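Local coordinates for protein protoporphyrinogen oxidase (Exiguobacterium sibiricum, PDB 3LOV) that binds FAD and probably oxidises coproporphyrinogen III to coproporphyrin III with molecular oxygen, a step of coproporphyrin-dependent heme b biosynthesis, at residues L72-L78 with S237-L242; I92-G96 with N333-Y338; Y153-R157 with F191-E195; G265-L269 with A278-L282. One frame throughout, in Å; residues are numbered along the deposited sequence. Where two conformers were deposited one is given.

Interactions 1 and 4 belong to the FAD-binding part of the fold, with nearest atoms about 12 Å apart; interactions 2 and 3 lie on the far side of the chain's centre from interaction 1, remote from the FAD-binding residues, and approach each other to about 6 Å without touching. The side chain of Leu238 in interaction 1 is about 10 Å from the bound FAD, and that of Leu269 in interaction 4 about 9 Å. The centres of interactions 2 and 4 are about 50 Å apart. Along the chain, interactions 3 and 4 are both nested within the long loop closed by interaction 2, whereas interactions 1 and 2 cross, so their segments alternate.

Interaction 1: L72-L78 with S237-L242; sequences LIEAIGL and SLIERL
A buried, mostly apolar contact packs the C-terminal end of helix 68-75 against helix 235-245 in the FAD-binding part of the fold. Residues 72-75 are helical; Ile76 departs from helical angles, and Gly77, at phi 87° and psi 24°, is the C-prime residue of a Schellman motif, with Leu78 N to Ile73 O at 2.8 Å and Gly77 N to Glu74 O at 2.8 Å. Residues 237-242 are helical throughout. Ile73 lies opposite Leu238 (CA-CA 7.2 Å) and Ile76 opposite Arg241 (7.0 Å).

Ile76 (chi1 p, chi2 t) points toward the second helix, and its CD1 reaches Leu238 CD1 at 3.6 Å, Leu242 CD2 at 4.0 Å and Arg241 CG at 3.5 Å. Leu72 CD2 meets Leu242 CD2 at 4.2 Å, while Ile73 CG1 meets Leu238 CD1 at 4.2 Å. Leu78 (m, t) lays CD1 3.7 Å from Arg241 CB and 3.8 Å from Leu238 CA. Tyr21 of helix 14-26 and Leu231 of strand 228-231 border this apolar cluster.

Arg241 (t, p, p) bends across to the turn to give a hydrogen bond from NH1 to Ile76 O (3.0 Å, 160°), with Leu78 CD2 over one guanidinium face. The guanidinium thus pairs with a carbonyl within the Schellman turn, Gly77 O also lying near its edge, while the aliphatic stem extends the hydrophobic surface.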
loop_
_atom_site.group_PDB
_atom_site.type_symbol
_atom_site.label_atom_id
_atom_site.label_comp_id
_atom_site.label_asym_id
_atom_site.label_seq_id
_atom_site.Cartn_x
_atom_site.Cartn_y
_atom_site.Cartn_z
ATOM N N LEU A 72 0.759 -17.813 -3.705
ATOM C CA LEU A 72 1.806 -17.618 -4.708
ATOM C C LEU A 72 3.154 -17.928 -4.091
ATOM O O LEU A 72 3.987 -18.620 -4.708
ATOM C CB LEU A 72 1.775 -16.183 -5.288
ATOM C CG LEU A 72 2.767 -15.847 -6.391
ATOM C CD1 LEU A 72 2.484 -16.806 -7.574
ATOM C CD2 LEU A 72 2.718 -14.281 -6.831
ATOM N N ILE A 73 3.391 -17.417 -2.882
ATOM C CA ILE A 73 4.679 -17.599 -2.230
ATOM C C ILE A 73 4.916 -19.109 -1.975
ATOM O O ILE A 73 6.044 -19.611 -2.134
ATOM C CB ILE A 73 4.747 -16.779 -0.885
ATOM C CG1 ILE A 73 5.005 -15.294 -1.136
ATOM C CG2 ILE A 73 5.783 -17.362 0.116
ATOM C CD1 ILE A 73 4.749 -14.399 0.089
ATOM N N GLU A 74 3.859 -19.832 -1.593
ATOM C CA GLU A 74 4.021 -21.249 -1.334
ATOM C C GLU A 74 4.279 -21.986 -2.634
ATOM O O GLU A 74 5.247 -22.767 -2.715
ATOM C CB GLU A 74 2.830 -21.821 -0.608
ATOM C CG GLU A 74 2.783 -21.392 0.893
ATOM C CD GLU A 74 3.284 -22.478 1.882
ATOM O OE1 GLU A 74 4.345 -23.087 1.609
ATOM O OE2 GLU A 74 2.592 -22.705 2.917
ATOM N N ALA A 75 3.456 -21.699 -3.647
ATOM C CA ALA A 75 3.558 -22.369 -4.932
ATOM C C ALA A 75 4.965 -22.278 -5.521
ATOM O O ALA A 75 5.443 -23.259 -6.080
ATOM C CB ALA A 75 2.509 -21.842 -5.907
ATOM N N ILE A 76 5.639 -21.131 -5.342
ATOM C CA ILE A 76 6.992 -20.922 -5.881
ATOM C C ILE A 76 8.115 -21.340 -4.894
ATOM O O ILE A 76 9.296 -21.122 -5.126
ATOM C CB ILE A 76 7.152 -19.455 -6.472
ATOM C CG1 ILE A 76 7.390 -18.403 -5.387
ATOM C CG2 ILE A 76 5.929 -19.092 -7.341
ATOM C CD1 ILE A 76 7.654 -16.941 -5.909
ATOM N N GLY A 77 7.728 -21.955 -3.785
ATOM C CA GLY A 77 8.699 -22.558 -2.878
ATOM C C GLY A 77 9.290 -21.658 -1.829
ATOM O O GLY A 77 10.379 -21.928 -1.323
ATOM N N LEU A 78 8.587 -20.587 -1.468
ATOM C CA LEU A 78 9.128 -19.673 -0.475
ATOM C C LEU A 78 8.381 -19.708 0.846
ATOM O O LEU A 78 8.686 -18.913 1.734
ATOM C CB LEU A 78 9.179 -18.232 -1.024
ATOM C CG LEU A 78 10.223 -17.954 -2.105
ATOM C CD1 LEU A 78 10.015 -16.520 -2.681
ATOM C CD2 LEU A 78 11.625 -18.136 -1.552
ATOM N N SER A 237 13.332 -11.147 -2.426
ATOM C CA SER A 237 13.535 -12.572 -2.771
ATOM C C SER A 237 12.306 -13.144 -3.478
ATOM O O SER A 237 12.438 -13.978 -4.347
ATOM C CB SER A 237 13.946 -13.414 -1.572
ATOM O OG SER A 237 12.906 -13.556 -0.663
ATOM N N LEU A 238 11.126 -12.610 -3.184
ATOM C CA LEU A 238 9.935 -12.982 -3.937
ATOM C C LEU A 238 10.074 -12.582 -5.404
ATOM O O LEU A 238 9.733 -13.362 -6.280
ATOM C CB LEU A 238 8.672 -12.382 -3.326
ATOM C CG LEU A 238 7.391 -12.314 -4.167
ATOM C CD1 LEU A 238 6.898 -13.704 -4.541
ATOM C CD2 LEU A 238 6.331 -11.493 -3.414
ATOM N N ILE A 239 10.560 -11.365 -5.666
ATOM C CA ILE A 239 10.755 -10.878 -7.049
ATOM C C ILE A 239 11.735 -11.812 -7.819
ATOM O O ILE A 239 11.432 -12.281 -8.920
ATOM C CB ILE A 239 11.253 -9.406 -7.046
ATOM C CG1 ILE A 239 10.241 -8.484 -6.325
ATOM C CG2 ILE A 239 11.545 -8.935 -8.399
ATOM C CD1 ILE A 239 8.782 -8.559 -6.816
ATOM N N GLU A 240 12.842 -12.104 -7.167
ATOM C CA GLU A 240 13.909 -12.942 -7.684
ATOM C C GLU A 240 13.404 -14.338 -7.988
ATOM O O GLU A 240 13.664 -14.858 -9.064
ATOM C CB GLU A 240 15.072 -12.975 -6.677
ATOM C CG GLU A 240 15.883 -11.710 -6.718
ATOM C CD GLU A 240 16.694 -11.422 -5.451
ATOM O OE1 GLU A 240 16.521 -12.091 -4.415
ATOM O OE2 GLU A 240 17.517 -10.498 -5.488
ATOM N N ARG A 241 12.629 -14.935 -7.081
ATOM C CA ARG A 241 12.089 -16.275 -7.315
ATOM C C ARG A 241 11.062 -16.270 -8.433
ATOM O O ARG A 241 10.996 -17.216 -9.219
ATOM C CB ARG A 241 11.467 -16.856 -6.034
ATOM C CG ARG A 241 10.872 -18.268 -6.152
ATOM C CD ARG A 241 11.876 -19.308 -6.668
ATOM N NE ARG A 241 13.073 -19.382 -5.825
ATOM C CZ ARG A 241 13.177 -20.082 -4.690
ATOM N NH1 ARG A 241 12.155 -20.807 -4.222
ATOM N NH2 ARG A 241 14.318 -20.055 -4.010
ATOM N N LEU A 242 10.244 -15.211 -8.531
ATOM C CA LEU A 242 9.289 -15.178 -9.643
ATOM C C LEU A 242 10.007 -15.221 -10.987
ATOM O O LEU A 242 9.621 -15.984 -11.881
ATOM C CB LEU A 242 8.371 -13.937 -9.619
ATOM C CG LEU A 242 7.221 -14.048 -8.637
ATOM C CD1 LEU A 242 6.621 -12.655 -8.399
ATOM C CD2 LEU A 242 6.181 -15.094 -9.121
#

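Interaction 2: I92-G96 with N333-Y338; sequences ILDTG and NRRAPY
Strand 90-94 runs out beside the loop joining strands 329-332 and 340-345, next to outermost strand 97-100 of the mixed sheet. Asn333 N donates to Leu93 O (2.8 Å, 171°), carrying the parallel pairing of 90-94 with 329-332, where Leu93 also bonds Val331, into the type I turn from Asn333 to Ala336; Pro337 then centres an inverse gamma turn. CA atoms pair Asp94 with Asn333 (5.1 Å) and Thr95 with Ala336 (4.8 Å).

Leu93 (t, p) sets CD2 over the Tyr338 (chi1 m) ring, 3.8 Å from its centroid, a CH-pi contact. Thr95, chi1 p, puts CG2 3.5 Å from Ala336 CA and 3.8 Å from Pro337 CD. Asn333, chi1 t, makes an Asx turn, its OD1 accepting from Arg335 N (2.8 Å) and also from Arg335 NH1 (3.0 Å). Asp94, chi1 p, directs OD1 to His99.

One water joins Asp94 O and Tyr338 OH, 2.7 Å from each. That water, one backbone bond and the CH-pi contact hold loop to strand, while Asn333 OD1 fixes the turn from within.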
loop_
_atom_site.group_PDB
_atom_site.type_symbol
_atom_site.label_atom_id
_atom_site.label_comp_id
_atom_site.label_asym_id
_atom_site.label_seq_id
_atom_site.Cartn_x
_atom_site.Cartn_y
_atom_site.Cartn_z
ATOM N N ILE A 92 0.561 7.107 18.981
ATOM C CA ILE A 92 0.213 8.275 18.155
ATOM C C ILE A 92 1.038 9.415 18.711
ATOM O O ILE A 92 1.015 9.658 19.928
ATOM C CB ILE A 92 -1.257 8.766 18.264
ATOM C CG1 ILE A 92 -2.280 7.635 18.132
ATOM C CG2 ILE A 92 -1.558 9.759 17.179
ATOM C CD1 ILE A 92 -2.524 7.130 16.700
ATOM N N LEU A 93 1.747 10.100 17.824
ATOM C CA LEU A 93 2.396 11.370 18.106
ATOM C C LEU A 93 1.527 12.512 17.628
ATOM O O LEU A 93 1.217 12.622 16.432
ATOM C CB LEU A 93 3.732 11.458 17.369
ATOM C CG LEU A 93 4.649 12.666 17.598
ATOM C CD1 LEU A 93 5.128 12.754 19.054
ATOM C CD2 LEU A 93 5.852 12.539 16.701
ATOM N N ASP A 94 1.113 13.358 18.557
ATOM C CA ASP A 94 0.540 14.651 18.200
ATOM C C ASP A 94 1.291 15.810 18.862
ATOM O O ASP A 94 2.383 15.632 19.410
ATOM C CB ASP A 94 -0.934 14.670 18.542
ATOM C CG ASP A 94 -1.209 14.574 20.028
ATOM O OD1 ASP A 94 -0.300 14.738 20.886
ATOM O OD2 ASP A 94 -2.382 14.300 20.332
ATOM N N THR A 95 0.694 16.995 18.818
ATOM C CA THR A 95 1.347 18.181 19.324
ATOM C C THR A 95 1.559 18.058 20.833
ATOM O O THR A 95 2.514 18.611 21.366
ATOM C CB THR A 95 0.562 19.448 18.970
ATOM O OG1 THR A 95 -0.803 19.267 19.330
ATOM C CG2 THR A 95 0.593 19.696 17.518
ATOM N N GLY A 96 0.710 17.278 21.500
ATOM C CA GLY A 96 0.867 16.991 22.914
ATOM C C GLY A 96 1.814 15.863 23.288
ATOM O O GLY A 96 1.833 15.450 24.443
ATOM N N ASN A 333 0.122 12.624 13.878
ATOM C CA ASN A 333 -0.984 13.491 13.498
ATOM C C ASN A 333 -0.434 14.572 12.548
ATOM O O ASN A 333 0.602 15.185 12.818
ATOM C CB ASN A 333 -1.641 14.104 14.720
ATOM C CG ASN A 333 -2.879 14.918 14.371
ATOM O OD1 ASN A 333 -2.875 15.726 13.432
ATOM N ND2 ASN A 333 -3.949 14.708 15.124
ATOM N N ARG A 334 -1.115 14.746 11.426
ATOM C CA ARG A 334 -0.690 15.666 10.364
ATOM C C ARG A 334 -0.611 17.126 10.850
ATOM O O ARG A 334 0.109 17.952 10.253
ATOM C CB ARG A 334 -1.687 15.581 9.216
ATOM C CG ARG A 334 -3.051 16.192 9.548
ATOM C CD ARG A 334 -4.182 15.637 8.636
ATOM N NE ARG A 334 -3.870 15.841 7.234
ATOM C CZ ARG A 334 -4.617 15.399 6.219
ATOM N NH1 ARG A 334 -5.724 14.704 6.423
ATOM N NH2 ARG A 334 -4.247 15.651 4.978
ATOM N N ARG A 335 -1.347 17.449 11.919
ATOM C CA ARG A 335 -1.289 18.783 12.513
ATOM C C ARG A 335 -0.012 19.081 13.297
ATOM O O ARG A 335 0.244 20.244 13.584
ATOM C CB ARG A 335 -2.513 19.041 13.419
ATOM C CG ARG A 335 -3.806 18.998 12.664
ATOM C CD ARG A 335 -5.016 18.825 13.603
ATOM N NE ARG A 335 -6.181 18.569 12.772
ATOM C CZ ARG A 335 -6.422 17.424 12.134
ATOM N NH1 ARG A 335 -5.560 16.401 12.238
ATOM N NH2 ARG A 335 -7.515 17.298 11.382
ATOM N N ALA A 336 0.785 18.065 13.634
ATOM C CA ALA A 336 1.898 18.249 14.589
ATOM C C ALA A 336 3.113 18.791 13.856
ATOM O O ALA A 336 3.224 18.583 12.668
ATOM C CB ALA A 336 2.251 16.906 15.313
ATOM N N PRO A 337 4.058 19.442 14.562
ATOM C CA PRO A 337 5.193 20.064 13.840
ATOM C C PRO A 337 6.349 19.110 13.494
ATOM O O PRO A 337 7.434 19.209 14.079
ATOM C CB PRO A 337 5.621 21.182 14.806
ATOM C CG PRO A 337 5.283 20.632 16.160
ATOM C CD PRO A 337 4.009 19.875 15.972
ATOM N N TYR A 338 6.108 18.187 12.550
ATOM C CA TYR A 338 7.090 17.172 12.160
ATOM C C TYR A 338 7.039 16.932 10.669
ATOM O O TYR A 338 6.007 17.089 10.055
ATOM C CB TYR A 338 6.827 15.837 12.879
ATOM C CG TYR A 338 6.862 15.948 14.366
ATOM C CD1 TYR A 338 8.080 15.938 15.040
ATOM C CD2 TYR A 338 5.708 16.086 15.097
ATOM C CE1 TYR A 338 8.149 16.051 16.409
ATOM C CE2 TYR A 338 5.758 16.212 16.478
ATOM C CZ TYR A 338 6.990 16.188 17.129
ATOM O OH TYR A 338 7.078 16.312 18.501
HETATM O O HOH W 1 -3.784 12.938 17.445
HETATM O O HOH W 2 4.876 16.335 20.044
#

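Interaction 3: Y153-R157 with F191-E195; sequences YLRPR and FVANE
Val192 CG2 sits over one face of the Tyr153 ring, 4.1 Å from its centroid, a CH-pi contact at the middle of this buried helix pair. Tyr153 (chi1 t) points toward helix 189-198 and brings CE2 to 3.9 Å from Phe191 CB; Leu154 CD2 lies 4.3 Å from Phe191 CD2. The axes of 153-157 and 191-195 approach to 13.2 Å and run roughly the same way N-to-C (44°), long side chains spanning the gap. CA atoms are nearest at Tyr153 and Val192 (9.1 Å).

At the polar edge, extended Glu195 (t, t) receives a very short hydrogen bond from Tyr153 OH to OE1 (2.4 Å) and a salt bridge from Arg157 NE to OE2 (2.8 Å, 175°). Arg157 (m, t, t) also donates from NH1 to Tyr153 O (2.9 Å), near the kink where Pro156 lacks an amide hydrogen.

Leu201 of helix 201-207 touches both Tyr153 and Arg157. This is a helix-helix interface in a helical region distant from FAD, with a buried Tyr-Arg-Glu network alongside its hydrophobic core.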
loop_
_atom_site.group_PDB
_atom_site.type_symbol
_atom_site.label_atom_id
_atom_site.label_comp_id
_atom_site.label_asym_id
_atom_site.label_seq_id
_atom_site.Cartn_x
_atom_site.Cartn_y
_atom_site.Cartn_z
ATOM N N TYR A 153 -19.229 9.035 7.080
ATOM C CA TYR A 153 -19.893 7.984 7.818
ATOM C C TYR A 153 -19.568 8.077 9.276
ATOM O O TYR A 153 -20.453 7.977 10.114
ATOM C CB TYR A 153 -19.454 6.617 7.297
ATOM C CG TYR A 153 -19.883 5.450 8.133
ATOM C CD1 TYR A 153 -21.197 5.112 8.251
ATOM C CD2 TYR A 153 -18.948 4.645 8.758
ATOM C CE1 TYR A 153 -21.603 3.998 9.001
ATOM C CE2 TYR A 153 -19.325 3.565 9.489
ATOM C CZ TYR A 153 -20.658 3.243 9.616
ATOM O OH TYR A 153 -21.008 2.150 10.362
ATOM N N LEU A 154 -18.290 8.211 9.595
ATOM C CA LEU A 154 -17.832 8.179 10.968
ATOM C C LEU A 154 -18.092 9.448 11.816
ATOM O O LEU A 154 -18.387 9.335 13.010
ATOM C CB LEU A 154 -16.331 7.808 11.027
ATOM C CG LEU A 154 -15.883 6.387 10.653
ATOM C CD1 LEU A 154 -14.382 6.283 10.780
ATOM C CD2 LEU A 154 -16.560 5.320 11.535
ATOM N N ARG A 155 -17.969 10.652 11.236
ATOM C CA ARG A 155 -18.014 11.864 12.031
ATOM C C ARG A 155 -19.355 12.057 12.775
ATOM O O ARG A 155 -19.370 12.412 13.948
ATOM C CB ARG A 155 -17.660 13.123 11.201
ATOM C CG ARG A 155 -16.151 13.263 10.938
ATOM C CD ARG A 155 -15.864 14.303 9.901
ATOM N NE ARG A 155 -14.450 14.375 9.568
ATOM C CZ ARG A 155 -13.530 15.064 10.234
ATOM N NH1 ARG A 155 -13.830 15.777 11.313
ATOM N NH2 ARG A 155 -12.281 14.996 9.829
ATOM N N PRO A 156 -20.479 11.833 12.100
ATOM C CA PRO A 156 -21.735 11.970 12.859
ATOM C C PRO A 156 -21.936 10.937 13.992
ATOM O O PRO A 156 -22.709 11.187 14.917
ATOM C CB PRO A 156 -22.838 11.814 11.786
ATOM C CG PRO A 156 -22.116 11.833 10.437
ATOM C CD PRO A 156 -20.679 11.561 10.661
ATOM N N ARG A 157 -21.265 9.788 13.903
ATOM C CA ARG A 157 -21.409 8.719 14.873
ATOM C C ARG A 157 -20.435 8.836 16.022
ATOM O O ARG A 157 -20.741 8.397 17.126
ATOM C CB ARG A 157 -21.240 7.350 14.194
ATOM C CG ARG A 157 -22.358 7.047 13.176
ATOM C CD ARG A 157 -22.102 5.804 12.287
ATOM N NE ARG A 157 -23.329 5.463 11.584
ATOM C CZ ARG A 157 -23.846 6.173 10.568
ATOM N NH1 ARG A 157 -23.219 7.232 10.060
ATOM N NH2 ARG A 157 -25.012 5.841 10.062
ATOM N N PHE A 191 -17.743 -2.390 9.300
ATOM C CA PHE A 191 -18.335 -1.368 10.185
ATOM C C PHE A 191 -19.836 -1.264 9.983
ATOM O O PHE A 191 -20.616 -1.251 10.957
ATOM C CB PHE A 191 -17.739 0.034 9.973
ATOM C CG PHE A 191 -16.298 0.174 10.409
ATOM C CD1 PHE A 191 -15.617 -0.876 11.028
ATOM C CD2 PHE A 191 -15.626 1.382 10.204
ATOM C CE1 PHE A 191 -14.274 -0.731 11.412
ATOM C CE2 PHE A 191 -14.290 1.539 10.585
ATOM C CZ PHE A 191 -13.610 0.483 11.185
ATOM N N VAL A 192 -20.232 -1.158 8.720
ATOM C CA VAL A 192 -21.628 -0.902 8.363
ATOM C C VAL A 192 -22.478 -2.181 8.572
ATOM O O VAL A 192 -23.615 -2.107 9.063
ATOM C CB VAL A 192 -21.747 -0.389 6.900
ATOM C CG1 VAL A 192 -23.231 -0.178 6.482
ATOM C CG2 VAL A 192 -20.925 0.904 6.724
ATOM N N ALA A 193 -21.920 -3.319 8.161
ATOM C CA ALA A 193 -22.558 -4.642 8.320
ATOM C C ALA A 193 -22.862 -4.882 9.812
ATOM O O ALA A 193 -23.968 -5.151 10.194
ATOM C CB ALA A 193 -21.612 -5.771 7.745
ATOM N N ASN A 194 -21.861 -4.680 10.647
ATOM C CA ASN A 194 -22.026 -4.877 12.072
ATOM C C ASN A 194 -22.956 -3.887 12.737
ATOM O O ASN A 194 -23.736 -4.286 13.605
ATOM C CB ASN A 194 -20.667 -4.951 12.748
ATOM C CG ASN A 194 -19.900 -6.211 12.340
ATOM O OD1 ASN A 194 -18.710 -6.173 12.122
ATOM N ND2 ASN A 194 -20.592 -7.313 12.252
ATOM N N GLU A 195 -22.929 -2.628 12.298
ATOM C CA GLU A 195 -23.868 -1.631 12.778
ATOM C C GLU A 195 -25.308 -2.048 12.466
ATOM O O GLU A 195 -26.237 -1.838 13.262
ATOM C CB GLU A 195 -23.603 -0.269 12.097
ATOM C CG GLU A 195 -24.419 0.876 12.676
ATOM C CD GLU A 195 -24.125 2.278 12.080
ATOM O OE1 GLU A 195 -23.248 2.420 11.215
ATOM O OE2 GLU A 195 -24.808 3.250 12.486
#

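Interaction 4: G265-L269 with A278-L282; sequences GRYRL and ADYVL
Ala278, Arg266 and Tyr267 carry the largest buried areas where strand 266-270 meets the strand end at 276-278 and the chain turns on into strand 280-283. Ala278 and Tyr267 form an antiparallel hydrogen-bonded pair, CA-CA 5.2 Å, with Tyr267 N to Ala278 O and Ala278 N to Tyr267 O both 2.9 Å. Their side chains share one face of the sheet. Ala278 CB approaches Leu269 CD2 at 4.3 Å, while Tyr267 (chi1 m) places CD2 4.4 Å from Val281 CG2, which also lies 4.2 Å from Leu269 CD1.

Arg266 (m, t, p) curls over the strand end in a two-pronged salt bridge to Asp279: NE to OD1 at 3.1 Å and NH2 to OD2 at 3.2 Å. Asp279, with phi -97° and psi -39°, breaks the extended backbone between the two strands; its OD2 also accepts from Arg6 N. Gly265, at phi 102°, precedes the strand in a conformation suited to glycine.

Leu269 touches Leu257, an FAD-binding residue, and Val8 of strand 6-10. Tyr267 OH bonds Pro433 O, and Val281 packs on Ile435, so the contact joins the small antiparallel sheet to the parallel Rossmann-type sheet, in which strand 280-283 lies between 6-10 and 435-437.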
loop_
_atom_site.group_PDB
_atom_site.type_symbol
_atom_site.label_atom_id
_atom_site.label_comp_id
_atom_site.label_asym_id
_atom_site.label_seq_id
_atom_site.Cartn_x
_atom_site.Cartn_y
_atom_site.Cartn_z
ATOM N N GLY A 265 -5.080 -4.785 -36.509
ATOM C CA GLY A 265 -5.655 -5.739 -35.550
ATOM C C GLY A 265 -4.657 -6.125 -34.456
ATOM O O GLY A 265 -5.035 -6.493 -33.366
ATOM N N ARG A 266 -3.377 -6.045 -34.758
ATOM C CA ARG A 266 -2.327 -6.292 -33.785
ATOM C C ARG A 266 -1.767 -4.923 -33.390
ATOM O O ARG A 266 -2.261 -3.888 -33.820
ATOM C CB ARG A 266 -1.229 -7.204 -34.401
ATOM C CG ARG A 266 -1.711 -8.491 -35.156
ATOM C CD ARG A 266 -0.529 -9.385 -35.647
ATOM N NE ARG A 266 0.245 -9.918 -34.514
ATOM C CZ ARG A 266 1.567 -10.129 -34.480
ATOM N NH1 ARG A 266 2.351 -9.911 -35.531
ATOM N NH2 ARG A 266 2.112 -10.586 -33.357
ATOM N N TYR A 267 -0.703 -4.909 -32.603
ATOM C CA TYR A 267 -0.104 -3.656 -32.190
ATOM C C TYR A 267 1.382 -3.698 -32.410
ATOM O O TYR A 267 2.022 -4.749 -32.267
ATOM C CB TYR A 267 -0.428 -3.408 -30.694
ATOM C CG TYR A 267 -1.902 -3.242 -30.466
ATOM C CD1 TYR A 267 -2.524 -2.044 -30.749
ATOM C CD2 TYR A 267 -2.681 -4.293 -29.971
ATOM C CE1 TYR A 267 -3.907 -1.896 -30.577
ATOM C CE2 TYR A 267 -4.036 -4.142 -29.786
ATOM C CZ TYR A 267 -4.646 -2.930 -30.091
ATOM O OH TYR A 267 -6.008 -2.771 -29.901
ATOM N N ARG A 268 1.923 -2.539 -32.741
ATOM C CA ARG A 268 3.323 -2.355 -32.849
ATOM C C ARG A 268 3.722 -1.531 -31.641
ATOM O O ARG A 268 3.215 -0.415 -31.470
ATOM C CB ARG A 268 3.658 -1.614 -34.139
ATOM C CG ARG A 268 5.105 -1.262 -34.281
ATOM C CD ARG A 268 5.402 -0.740 -35.697
ATOM N NE ARG A 268 6.701 -0.077 -35.741
ATOM C CZ ARG A 268 7.458 0.082 -36.835
ATOM N NH1 ARG A 268 7.083 -0.382 -38.022
ATOM N NH2 ARG A 268 8.610 0.711 -36.740
ATOM N N LEU A 269 4.625 -2.073 -30.820
ATOM C CA LEU A 269 5.034 -1.421 -29.564
ATOM C C LEU A 269 6.417 -0.836 -29.738
ATOM O O LEU A 269 7.379 -1.556 -30.002
ATOM C CB LEU A 269 4.982 -2.408 -28.399
ATOM C CG LEU A 269 3.652 -2.637 -27.668
ATOM C CD1 LEU A 269 2.460 -2.838 -28.546
ATOM C CD2 LEU A 269 3.811 -3.856 -26.752
ATOM N N ALA A 278 2.557 -7.233 -30.834
ATOM C CA ALA A 278 1.723 -7.926 -29.841
ATOM C C ALA A 278 0.272 -8.093 -30.297
ATOM O O ALA A 278 -0.245 -7.271 -31.061
ATOM C CB ALA A 278 1.751 -7.164 -28.527
ATOM N N ASP A 279 -0.367 -9.161 -29.830
ATOM C CA ASP A 279 -1.795 -9.316 -29.948
ATOM C C ASP A 279 -2.469 -8.869 -28.647
ATOM O O ASP A 279 -3.519 -8.244 -28.696
ATOM C CB ASP A 279 -2.109 -10.755 -30.273
ATOM C CG ASP A 279 -1.395 -11.193 -31.531
ATOM O OD1 ASP A 279 -1.949 -10.949 -32.622
ATOM O OD2 ASP A 279 -0.233 -11.646 -31.422
ATOM N N TYR A 280 -1.853 -9.189 -27.498
ATOM C CA TYR A 280 -2.390 -8.804 -26.193
ATOM C C TYR A 280 -1.354 -7.979 -25.471
ATOM O O TYR A 280 -0.166 -8.297 -25.513
ATOM C CB TYR A 280 -2.757 -10.043 -25.403
ATOM C CG TYR A 280 -3.629 -10.973 -26.192
ATOM C CD1 TYR A 280 -4.977 -10.657 -26.461
ATOM C CD2 TYR A 280 -3.118 -12.145 -26.724
ATOM C CE1 TYR A 280 -5.785 -11.525 -27.226
ATOM C CE2 TYR A 280 -3.919 -13.007 -27.485
ATOM C CZ TYR A 280 -5.238 -12.695 -27.727
ATOM O OH TYR A 280 -5.978 -13.566 -28.480
ATOM N N VAL A 281 -1.801 -6.883 -24.866
ATOM C CA VAL A 281 -0.933 -6.020 -24.100
ATOM C C VAL A 281 -1.506 -5.860 -22.682
ATOM O O VAL A 281 -2.682 -5.482 -22.538
ATOM C CB VAL A 281 -0.790 -4.634 -24.760
ATOM C CG1 VAL A 281 0.286 -3.778 -24.018
ATOM C CG2 VAL A 281 -0.453 -4.767 -26.248
ATOM N N LEU A 282 -0.691 -6.153 -21.662
ATOM C CA LEU A 282 -1.045 -5.878 -20.262
ATOM C C LEU A 282 -0.157 -4.741 -19.771
ATOM O O LEU A 282 1.068 -4.894 -19.619
ATOM C CB LEU A 282 -0.968 -7.128 -19.344
ATOM C CG LEU A 282 -1.507 -6.956 -17.885
ATOM C CD1 LEU A 282 -3.060 -6.792 -17.766
ATOM C CD2 LEU A 282 -1.079 -8.121 -17.007
#